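Local structure of phosphoglycolate phosphatase (Thermoplasma acidophilum, 1KYT) at residues A[87-92]-A[147-152]; A[167-172]-A[187-192]. The protein catalyses the magnesium-dependent dephosphorylation of 2-phosphoglycolate to glycolate and, less efficiently, releases phosphate from inorganic pyrophosphate. The protein carries 1 engineered substitution. All blocks are in the same frame, centred on the assembly; numbering follows the deposited sequence.

Interaction 1 of 2, residues A[87-92]-A[147-152]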
loop_
_atom_site.group_PDB
_atom_site.type_symbol
_atom_site.label_atom_id
_atom_site.label_comp_id
_atom_site.label_asym_id
_atom_site.label_seq_id
_atom_site.Cartn_x
_atom_site.Cartn_y
_atom_site.Cartn_z
ATOM N N GLU A 87 19.816 -10.316 3.884
ATOM C CA GLU A 87 21.193 -10.202 3.403
ATOM C C GLU A 87 21.569 -8.765 3.057
ATOM O O GLU A 87 22.661 -8.305 3.382
ATOM C CB GLU A 87 21.398 -11.107 2.179
ATOM C CG GLU A 87 21.289 -12.596 2.477
ATOM C CD GLU A 87 22.235 -13.033 3.580
ATOM O OE1 GLU A 87 23.431 -12.686 3.503
ATOM O OE2 GLU A 87 21.787 -13.724 4.520
ATOM N N GLY A 88 20.649 -8.057 2.408
ATOM C CA GLY A 88 20.912 -6.676 2.020
ATOM C C GLY A 88 20.757 -5.684 3.157
ATOM O O GLY A 88 21.596 -4.810 3.367
ATOM N N THR A 89 19.668 -5.793 3.908
ATOM C CA THR A 89 19.502 -4.877 5.013
ATOM C C THR A 89 20.654 -5.054 6.015
ATOM O O THR A 89 21.171 -4.077 6.530
ATOM C CB THR A 89 18.154 -5.082 5.705
ATOM O OG1 THR A 89 17.993 -6.469 6.049
ATOM C CG2 THR A 89 17.027 -4.636 4.791
ATOM N N ASN A 90 21.080 -6.296 6.261
ATOM C CA ASN A 90 22.179 -6.517 7.195
ATOM C C ASN A 90 23.461 -5.850 6.717
ATOM O O ASN A 90 24.214 -5.299 7.517
ATOM C CB ASN A 90 22.427 -8.023 7.440
ATOM C CG ASN A 90 21.495 -8.616 8.503
ATOM O OD1 ASN A 90 20.846 -7.896 9.255
ATOM N ND2 ASN A 90 21.441 -9.941 8.570
ATOM N N LYS A 91 23.696 -5.881 5.411
ATOM C CA LYS A 91 24.888 -5.275 4.824
ATOM C C LYS A 91 24.836 -3.752 4.929
ATOM O O LYS A 91 25.859 -3.091 5.124
ATOM C CB LYS A 91 25.022 -5.671 3.352
ATOM C CG LYS A 91 26.108 -4.891 2.613
ATOM C CD LYS A 91 26.172 -5.254 1.137
ATOM C CE LYS A 91 27.225 -4.422 0.411
ATOM N NZ LYS A 91 28.571 -4.553 1.035
ATOM N N PHE A 92 23.638 -3.199 4.781
ATOM C CA PHE A 92 23.456 -1.759 4.872
ATOM C C PHE A 92 23.808 -1.327 6.287
ATOM O O PHE A 92 24.466 -0.313 6.491
ATOM C CB PHE A 92 22.003 -1.392 4.560
ATOM C CG PHE A 92 21.726 0.091 4.580
ATOM C CD1 PHE A 92 21.992 0.880 3.467
ATOM C CD2 PHE A 92 21.186 0.693 5.710
ATOM C CE1 PHE A 92 21.716 2.254 3.481
ATOM C CE2 PHE A 92 20.905 2.066 5.736
ATOM C CZ PHE A 92 21.171 2.844 4.619
ATOM N N LEU A 147 14.730 -1.546 9.456
ATOM C CA LEU A 147 15.230 -1.324 8.108
ATOM C C LEU A 147 14.602 -2.434 7.301
ATOM O O LEU A 147 14.930 -3.624 7.455
ATOM C CB LEU A 147 16.746 -1.449 8.058
ATOM C CG LEU A 147 17.367 -1.330 6.653
ATOM C CD1 LEU A 147 17.133 0.073 6.100
ATOM C CD2 LEU A 147 18.847 -1.645 6.713
HETATM N N MSE A 148 13.702 -2.051 6.419
HETATM C CA MSE A 148 12.963 -3.037 5.675
HETATM C C MSE A 148 13.003 -2.901 4.174
HETATM O O MSE A 148 13.395 -1.863 3.634
HETATM C CB MSE A 148 11.519 -2.976 6.153
HETATM C CG MSE A 148 11.401 -2.776 7.657
HETATM SE SE MSE A 148 10.832 -4.377 8.469
HETATM C CE MSE A 148 12.012 -4.515 9.955
ATOM N N ASN A 149 12.613 -3.977 3.503
ATOM C CA ASN A 149 12.545 -3.980 2.053
ATOM C C ASN A 149 11.243 -3.269 1.709
ATOM O O ASN A 149 10.241 -3.433 2.411
ATOM C CB ASN A 149 12.522 -5.410 1.531
ATOM C CG ASN A 149 13.870 -6.077 1.635
ATOM O OD1 ASN A 149 14.789 -5.717 0.918
ATOM N ND2 ASN A 149 14.000 -7.039 2.546
ATOM N N ARG A 150 11.263 -2.458 0.655
ATOM C CA ARG A 150 10.079 -1.737 0.217
ATOM C C ARG A 150 8.937 -2.729 -0.032
ATOM O O ARG A 150 9.127 -3.747 -0.693
ATOM C CB ARG A 150 10.392 -0.954 -1.064
ATOM C CG ARG A 150 9.193 -0.291 -1.724
ATOM C CD ARG A 150 8.618 0.879 -0.919
ATOM N NE ARG A 150 9.518 2.033 -0.894
ATOM C CZ ARG A 150 9.151 3.266 -0.570
ATOM N NH1 ARG A 150 7.891 3.534 -0.233
ATOM N NH2 ARG A 150 10.048 4.243 -0.583
ATOM N N GLY A 151 7.756 -2.446 0.515
ATOM C CA GLY A 151 6.627 -3.343 0.317
ATOM C C GLY A 151 6.508 -4.426 1.378
ATOM O O GLY A 151 5.528 -5.179 1.418
ATOM N N GLU A 152 7.515 -4.503 2.243
ATOM C CA GLU A 152 7.529 -5.486 3.317
ATOM C C GLU A 152 6.823 -4.806 4.482
ATOM O O GLU A 152 7.470 -4.218 5.356
ATOM C CB GLU A 152 8.980 -5.820 3.662
ATOM C CG GLU A 152 9.166 -6.901 4.709
ATOM C CD GLU A 152 10.620 -7.293 4.868
ATOM O OE1 GLU A 152 11.514 -6.605 4.290
ATOM O OE2 GLU A 152 10.870 -8.289 5.569
#
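Leu147 reaches from its strand to the flank of helix 87-96, and one methyl, CD2, does most of the touching. Leu147 CD2 lies 3.4 Å from Thr89 O. On the other side the same methyl, Leu147 CD2, comes within 3.5 Å of the ring atom Phe92 CD2. Phe92 and Leu147 meet at about a right angle, whereas Leu147 and Thr89 run past each other in opposite directions. With CG anti to the backbone N (chi1 176°), the isobutyl group of Leu147 is carried out toward the helix. Cut back to alanine, the residue would lose both methyls and is likely to open a gap beside Thr89 and Phe92. Thr89 turns its methyl to the strand, CG2 lying 3.5 Å from Leu147 O, and its OG1 is hydrogen-bonded to Thr115 OG1 and to Asn86 O. Just beyond, Glu152 OE1 takes two hydrogen bonds from Asn149, from N (3.0 Å) and ND2 (3.1 Å), bracing the type II turn that ends the strand. The short helix and strand segments run roughly antiparallel, at 147°, their axes 8.5 Å apart at closest approach. Helix 124-133 adds Val127, Glu130 and Ala131 around Phe92, and strand 144-149 lies between strands 115-117 and 136-141 in the three-stranded antiparallel sheet of the cap.

Interaction 2 of 2, residues A[167-172]-A[187-192]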
loop_
_atom_site.group_PDB
_atom_site.type_symbol
_atom_site.label_atom_id
_atom_site.label_comp_id
_atom_site.label_asym_id
_atom_site.label_seq_id
_atom_site.Cartn_x
_atom_site.Cartn_y
_atom_site.Cartn_z
ATOM N N LEU A 167 -11.026 -14.704 1.998
ATOM C CA LEU A 167 -11.964 -13.731 2.524
ATOM C C LEU A 167 -12.116 -12.531 1.597
ATOM O O LEU A 167 -11.332 -12.331 0.668
ATOM C CB LEU A 167 -11.488 -13.234 3.892
ATOM C CG LEU A 167 -11.338 -14.262 5.020
ATOM C CD1 LEU A 167 -10.840 -13.572 6.292
ATOM C CD2 LEU A 167 -12.673 -14.937 5.270
ATOM N N GLU A 168 -13.160 -11.757 1.851
ATOM C CA GLU A 168 -13.408 -10.524 1.126
ATOM C C GLU A 168 -12.792 -9.535 2.098
ATOM O O GLU A 168 -12.727 -9.817 3.294
ATOM C CB GLU A 168 -14.907 -10.264 1.005
ATOM C CG GLU A 168 -15.665 -11.310 0.208
ATOM C CD GLU A 168 -15.192 -11.398 -1.231
ATOM O OE1 GLU A 168 -15.055 -10.337 -1.881
ATOM O OE2 GLU A 168 -14.966 -12.528 -1.716
ATOM N N TYR A 169 -12.314 -8.401 1.602
ATOM C CA TYR A 169 -11.728 -7.389 2.475
ATOM C C TYR A 169 -12.668 -6.988 3.613
ATOM O O TYR A 169 -12.233 -6.778 4.743
ATOM C CB TYR A 169 -11.377 -6.131 1.674
ATOM C CG TYR A 169 -10.069 -6.205 0.924
ATOM C CD1 TYR A 169 -8.869 -6.409 1.600
ATOM C CD2 TYR A 169 -10.026 -6.032 -0.457
ATOM C CE1 TYR A 169 -7.646 -6.434 0.911
ATOM C CE2 TYR A 169 -8.819 -6.055 -1.155
ATOM C CZ TYR A 169 -7.635 -6.254 -0.464
ATOM O OH TYR A 169 -6.442 -6.259 -1.153
ATOM N N ASP A 170 -13.958 -6.875 3.317
ATOM C CA ASP A 170 -14.897 -6.466 4.346
ATOM C C ASP A 170 -15.189 -7.519 5.401
ATOM O O ASP A 170 -15.999 -7.289 6.288
ATOM C CB ASP A 170 -16.211 -5.976 3.746
ATOM C CG ASP A 170 -16.983 -5.102 4.715
ATOM O OD1 ASP A 170 -18.229 -5.144 4.709
ATOM O OD2 ASP A 170 -16.334 -4.363 5.490
ATOM N N GLU A 171 -14.539 -8.681 5.297
ATOM C CA GLU A 171 -14.700 -9.723 6.304
ATOM C C GLU A 171 -13.495 -9.629 7.236
ATOM O O GLU A 171 -13.367 -10.390 8.190
ATOM C CB GLU A 171 -14.741 -11.106 5.652
ATOM C CG GLU A 171 -15.961 -11.327 4.776
ATOM C CD GLU A 171 -15.971 -12.691 4.132
ATOM O OE1 GLU A 171 -15.070 -12.985 3.319
ATOM O OE2 GLU A 171 -16.885 -13.477 4.445
ATOM N N ILE A 172 -12.614 -8.679 6.942
ATOM C CA ILE A 172 -11.399 -8.487 7.721
ATOM C C ILE A 172 -11.447 -7.181 8.486
ATOM O O ILE A 172 -11.831 -6.143 7.941
ATOM C CB ILE A 172 -10.139 -8.453 6.823
ATOM C CG1 ILE A 172 -9.905 -9.826 6.188
ATOM C CG2 ILE A 172 -8.903 -7.996 7.645
ATOM C CD1 ILE A 172 -8.824 -9.798 5.138
ATOM N N LEU A 187 -6.298 -0.244 3.075
ATOM C CA LEU A 187 -6.925 -1.340 2.335
ATOM C C LEU A 187 -8.435 -1.248 2.554
ATOM O O LEU A 187 -8.885 -0.589 3.484
ATOM C CB LEU A 187 -6.418 -2.703 2.822
ATOM C CG LEU A 187 -4.937 -3.011 2.616
ATOM C CD1 LEU A 187 -4.591 -4.315 3.315
ATOM C CD2 LEU A 187 -4.629 -3.099 1.129
ATOM N N PRO A 188 -9.239 -1.934 1.719
ATOM C CA PRO A 188 -10.701 -1.903 1.834
ATOM C C PRO A 188 -11.271 -2.745 2.966
ATOM O O PRO A 188 -12.410 -3.208 2.897
ATOM C CB PRO A 188 -11.174 -2.403 0.459
ATOM C CG PRO A 188 -9.949 -2.300 -0.415
ATOM C CD PRO A 188 -8.847 -2.667 0.513
ATOM N N VAL A 189 -10.478 -2.919 4.016
ATOM C CA VAL A 189 -10.883 -3.708 5.165
ATOM C C VAL A 189 -11.683 -2.880 6.160
ATOM O O VAL A 189 -11.846 -1.669 5.985
ATOM C CB VAL A 189 -9.650 -4.248 5.886
ATOM C CG1 VAL A 189 -8.884 -5.184 4.979
ATOM C CG2 VAL A 189 -8.748 -3.066 6.297
ATOM N N ARG A 190 -12.186 -3.539 7.202
ATOM C CA ARG A 190 -12.915 -2.845 8.256
ATOM C C ARG A 190 -11.805 -2.347 9.186
ATOM O O ARG A 190 -10.780 -3.011 9.348
ATOM C CB ARG A 190 -13.846 -3.791 9.010
ATOM C CG ARG A 190 -14.960 -3.068 9.752
ATOM C CD ARG A 190 -15.991 -2.506 8.775
ATOM N NE ARG A 190 -16.682 -3.568 8.044
ATOM C CZ ARG A 190 -17.600 -4.368 8.578
ATOM N NH1 ARG A 190 -17.944 -4.226 9.845
ATOM N NH2 ARG A 190 -18.158 -5.328 7.853
ATOM N N LYS A 191 -12.020 -1.187 9.802
ATOM C CA LYS A 191 -11.005 -0.569 10.650
ATOM C C LYS A 191 -11.483 -0.079 12.004
ATOM O O LYS A 191 -12.580 0.476 12.122
ATOM C CB LYS A 191 -10.411 0.623 9.903
ATOM C CG LYS A 191 -9.799 0.295 8.562
ATOM C CD LYS A 191 -9.521 1.573 7.792
ATOM C CE LYS A 191 -10.306 1.626 6.515
ATOM N NZ LYS A 191 -9.761 0.652 5.544
ATOM N N ALA A 192 -10.635 -0.247 13.013
ATOM C CA ALA A 192 -10.934 0.216 14.361
ATOM C C ALA A 192 -9.622 0.649 14.984
ATOM O O ALA A 192 -8.562 0.107 14.652
ATOM C CB ALA A 192 -11.574 -0.886 15.186
HETATM O O HOH W 1 -14.278 -2.546 4.488
#
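Asp170 and Arg190 both hold CG anti to the backbone N (chi1 -159° in each), and the arginine chain then bends at its next two torsions to bring its guanidinium side-on to the carboxylate. The pair lies at the start of two neighbouring parallel strands, 172-175 and 190-193, in the Rossmann-like core of the HAD fold. It forms a two-nitrogen salt bridge: Arg190 NE donates at 2.7 Å to Asp170 OD2, which lies in the guanidinium plane. Arg190 NH2 reaches Asp170 OD1 at 3.2 Å from above the carboxylate plane, the two planes being 48° apart. His3 gives both partners a second hold, through its ND1 to Asp170 OD1 and its O to Arg190 NH2. A backbone hydrogen bond from Arg190 N to Ile172 O (2.7 Å) begins the pairing of the strands, continued by Arg190 with Val174. Val189 packs beside it, its CG1 touching both Ile172 CG2 and Tyr169 CD1. Pro188 covers one face of Tyr169 in a CH-pi contact, its CD 3.6 Å from the ring centroid and only 6° off the normal. Tyr169 OH is hydrogen-bonded to Asn159 OD1 of the same chain, and Phe156 of the second subunit packs on Pro188. A water donates to Asp170 OD2 at 2.9 Å.

How the interactions relate
Interaction 1 belongs to the cap and interaction 2 to the core; their centres lie 28 Å apart and their nearest atoms about 10 Å. Between them in sequence comes helix 154-164 with Lys154, a probable substrate ligand, whose side chain is about 9 Å from that of Met148 and about 7 Å from that of Leu187. The Met148 side chain is also about 6 Å from Gly46, and the Val189 side chain about 10 Å from that of Asp181, ligands of different magnesium sites. Bound calcium lies about 8 Å from the Met148 side chain and about 5 Å from that of Asp170. The nucleophile Asp11 ends strand 7-11, next to 172-175. Both interactions meet the second subunit.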